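Local coordinates for protein IroE-like serine hydrolase (Shewanella oneidensis, PDB 3GFF) that probably hydrolyses ester bonds as a serine hydrolase of the esterase D family, with an alpha/beta-hydrolase fold, at residues A[97-102]-A[171-176]. Numbering follows the deposited sequence.
Sequences VLPSGN and SLWFDS. With IMD (imidazole), chain D.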
loop_
_atom_site.group_PDB
_atom_site.type_symbol
_atom_site.label_atom_id
_atom_site.label_comp_id
_atom_site.label_asym_id
_atom_site.label_seq_id
_atom_site.Cartn_x
_atom_site.Cartn_y
_atom_site.Cartn_z
ATOM N N VAL A 97 -22.658 20.980 -16.756
ATOM C CA VAL A 97 -21.491 21.236 -17.577
ATOM C C VAL A 97 -20.148 20.979 -16.889
ATOM O O VAL A 97 -20.052 20.971 -15.671
ATOM C CB VAL A 97 -21.462 22.722 -18.143
ATOM C CG1 VAL A 97 -22.638 23.009 -19.110
ATOM C CG2 VAL A 97 -21.422 23.763 -17.003
ATOM N N LEU A 98 -19.132 20.730 -17.722
ATOM C CA LEU A 98 -17.747 20.596 -17.287
ATOM C C LEU A 98 -17.217 22.038 -17.143
ATOM O O LEU A 98 -17.871 22.958 -17.583
ATOM C CB LEU A 98 -16.924 19.832 -18.339
ATOM C CG LEU A 98 -17.234 18.349 -18.558
ATOM C CD1 LEU A 98 -16.924 17.896 -19.974
ATOM C CD2 LEU A 98 -16.491 17.481 -17.502
ATOM N N PRO A 99 -16.032 22.235 -16.524
ATOM C CA PRO A 99 -15.450 23.579 -16.350
ATOM C C PRO A 99 -15.267 24.364 -17.640
ATOM O O PRO A 99 -15.244 25.607 -17.628
ATOM C CB PRO A 99 -14.084 23.279 -15.725
ATOM C CG PRO A 99 -14.262 21.996 -15.029
ATOM C CD PRO A 99 -15.181 21.196 -15.908
ATOM N N SER A 100 -15.137 23.632 -18.745
ATOM C CA SER A 100 -14.995 24.218 -20.077
ATOM C C SER A 100 -16.267 24.864 -20.568
ATOM O O SER A 100 -16.194 25.665 -21.508
ATOM C CB SER A 100 -14.650 23.121 -21.078
ATOM O OG SER A 100 -15.610 22.085 -21.003
ATOM N N GLY A 101 -17.416 24.507 -19.965
ATOM C CA GLY A 101 -18.728 24.993 -20.425
ATOM C C GLY A 101 -19.455 23.964 -21.292
ATOM O O GLY A 101 -20.622 24.112 -21.595
ATOM N N ASN A 102 -18.748 22.910 -21.694
ATOM C CA ASN A 102 -19.320 21.835 -22.499
ATOM C C ASN A 102 -20.151 20.906 -21.605
ATOM O O ASN A 102 -19.866 20.760 -20.432
ATOM C CB ASN A 102 -18.200 21.072 -23.168
ATOM C CG ASN A 102 -17.429 21.929 -24.140
ATOM O OD1 ASN A 102 -17.990 22.832 -24.765
ATOM N ND2 ASN A 102 -16.138 21.647 -24.288
ATOM N N SER A 171 -11.819 16.155 -6.589
ATOM C CA SER A 171 -12.253 16.694 -7.879
ATOM C C SER A 171 -12.853 18.126 -7.691
ATOM O O SER A 171 -14.041 18.351 -7.957
ATOM C CB SER A 171 -13.301 15.750 -8.488
ATOM O OG SER A 171 -12.806 14.409 -8.613
ATOM N N LEU A 172 -12.022 19.067 -7.237
ATOM C CA LEU A 172 -12.418 20.453 -7.004
ATOM C C LEU A 172 -12.820 21.158 -8.300
ATOM O O LEU A 172 -13.466 22.206 -8.264
ATOM C CB LEU A 172 -11.287 21.251 -6.302
ATOM C CG LEU A 172 -10.909 20.850 -4.858
ATOM C CD1 LEU A 172 -9.704 21.698 -4.291
ATOM C CD2 LEU A 172 -12.103 21.041 -3.956
ATOM N N TRP A 173 -12.399 20.622 -9.443
ATOM C CA TRP A 173 -12.816 21.166 -10.730
ATOM C C TRP A 173 -14.351 21.090 -10.927
ATOM O O TRP A 173 -14.948 21.878 -11.703
ATOM C CB TRP A 173 -12.096 20.459 -11.874
ATOM C CG TRP A 173 -12.386 18.999 -11.933
ATOM C CD1 TRP A 173 -11.631 18.007 -11.409
ATOM C CD2 TRP A 173 -13.543 18.365 -12.514
ATOM N NE1 TRP A 173 -12.217 16.787 -11.653
ATOM C CE2 TRP A 173 -13.401 16.980 -12.311
ATOM C CE3 TRP A 173 -14.678 18.839 -13.184
ATOM C CZ2 TRP A 173 -14.342 16.058 -12.752
ATOM C CZ3 TRP A 173 -15.626 17.930 -13.607
ATOM C CH2 TRP A 173 -15.444 16.545 -13.397
ATOM N N PHE A 174 -15.013 20.201 -10.183
ATOM C CA PHE A 174 -16.429 20.044 -10.381
ATOM C C PHE A 174 -17.153 21.340 -10.033
ATOM O O PHE A 174 -16.968 21.899 -8.951
ATOM C CB PHE A 174 -17.012 18.863 -9.624
ATOM C CG PHE A 174 -18.479 18.722 -9.832
ATOM C CD1 PHE A 174 -18.965 18.135 -10.964
ATOM C CD2 PHE A 174 -19.363 19.280 -8.946
ATOM C CE1 PHE A 174 -20.316 18.054 -11.193
ATOM C CE2 PHE A 174 -20.717 19.190 -9.156
ATOM C CZ PHE A 174 -21.195 18.560 -10.267
ATOM N N ASP A 175 -17.952 21.819 -10.984
ATOM C CA ASP A 175 -18.736 23.038 -10.840
ATOM C C ASP A 175 -17.875 24.190 -10.349
ATOM O O ASP A 175 -18.326 24.996 -9.528
ATOM C CB ASP A 175 -19.951 22.791 -9.933
ATOM C CG ASP A 175 -20.907 23.988 -9.878
ATOM O OD1 ASP A 175 -20.887 24.816 -10.804
ATOM O OD2 ASP A 175 -21.702 24.104 -8.926
ATOM N N SER A 176 -16.644 24.258 -10.858
ATOM C CA SER A 176 -15.718 25.365 -10.610
ATOM C C SER A 176 -15.989 26.502 -11.606
ATOM O O SER A 176 -16.238 26.240 -12.804
ATOM C CB SER A 176 -14.257 24.944 -10.745
ATOM O OG SER A 176 -13.998 24.323 -11.995
HETATM N N1 IMD D . -11.894 13.563 -11.590
HETATM C C2 IMD D . -10.620 13.945 -11.888
HETATM N N3 IMD D . -10.172 13.208 -12.947
HETATM C C4 IMD D . -11.160 12.343 -13.305
HETATM C C5 IMD D . -12.250 12.575 -12.451
HETATM O O HOH W 1 -18.095 21.494 -13.958
HETATM O O HOH W 2 -15.646 27.052 -15.353
#
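Pro99 and Trp173 carry a loop-to-loop contact, apolar at its centre and bridged by water, between loop 97-102, which makes a type I turn from Leu98 to Gly101, and loop 171-176, a layout consistent with the active-site rim of an alpha/beta hydrolase. Pro99 meets the benzo part of the indole obliquely, its CD 3.6 Å from Trp173 CE3, while Leu98 runs alongside and brings CD2 to 4.0 Å from Trp173 CZ3. The proline CG also packs 3.4 Å from Trp173 O, a carbonyl already gripped twice from one face of its plane, by the backbone N of Ser176 and by its hydroxyl (Ser176 OG to Trp173 O, 2.6 Å). A chi1 of 61° sets Trp173 CG between the backbone N and the carbonyl carbon; at the indole edge near NE1 lies N1 of an imidazole, probably from the crystallisation liquor, which donates to Ser171 OG. Phe146 and Tyr108 help to enclose the indole, near the probable nucleophile Ser145. Replacing Trp173 by an alanine is likely to leave Pro99 and Leu98 without their apolar partner and open a gap beside the bound imidazole. Two waters bridge the backbones, Val97 O to Asp175 N and Pro99 O to Ser176 O, implying a junction joined by apolar packing and solvent.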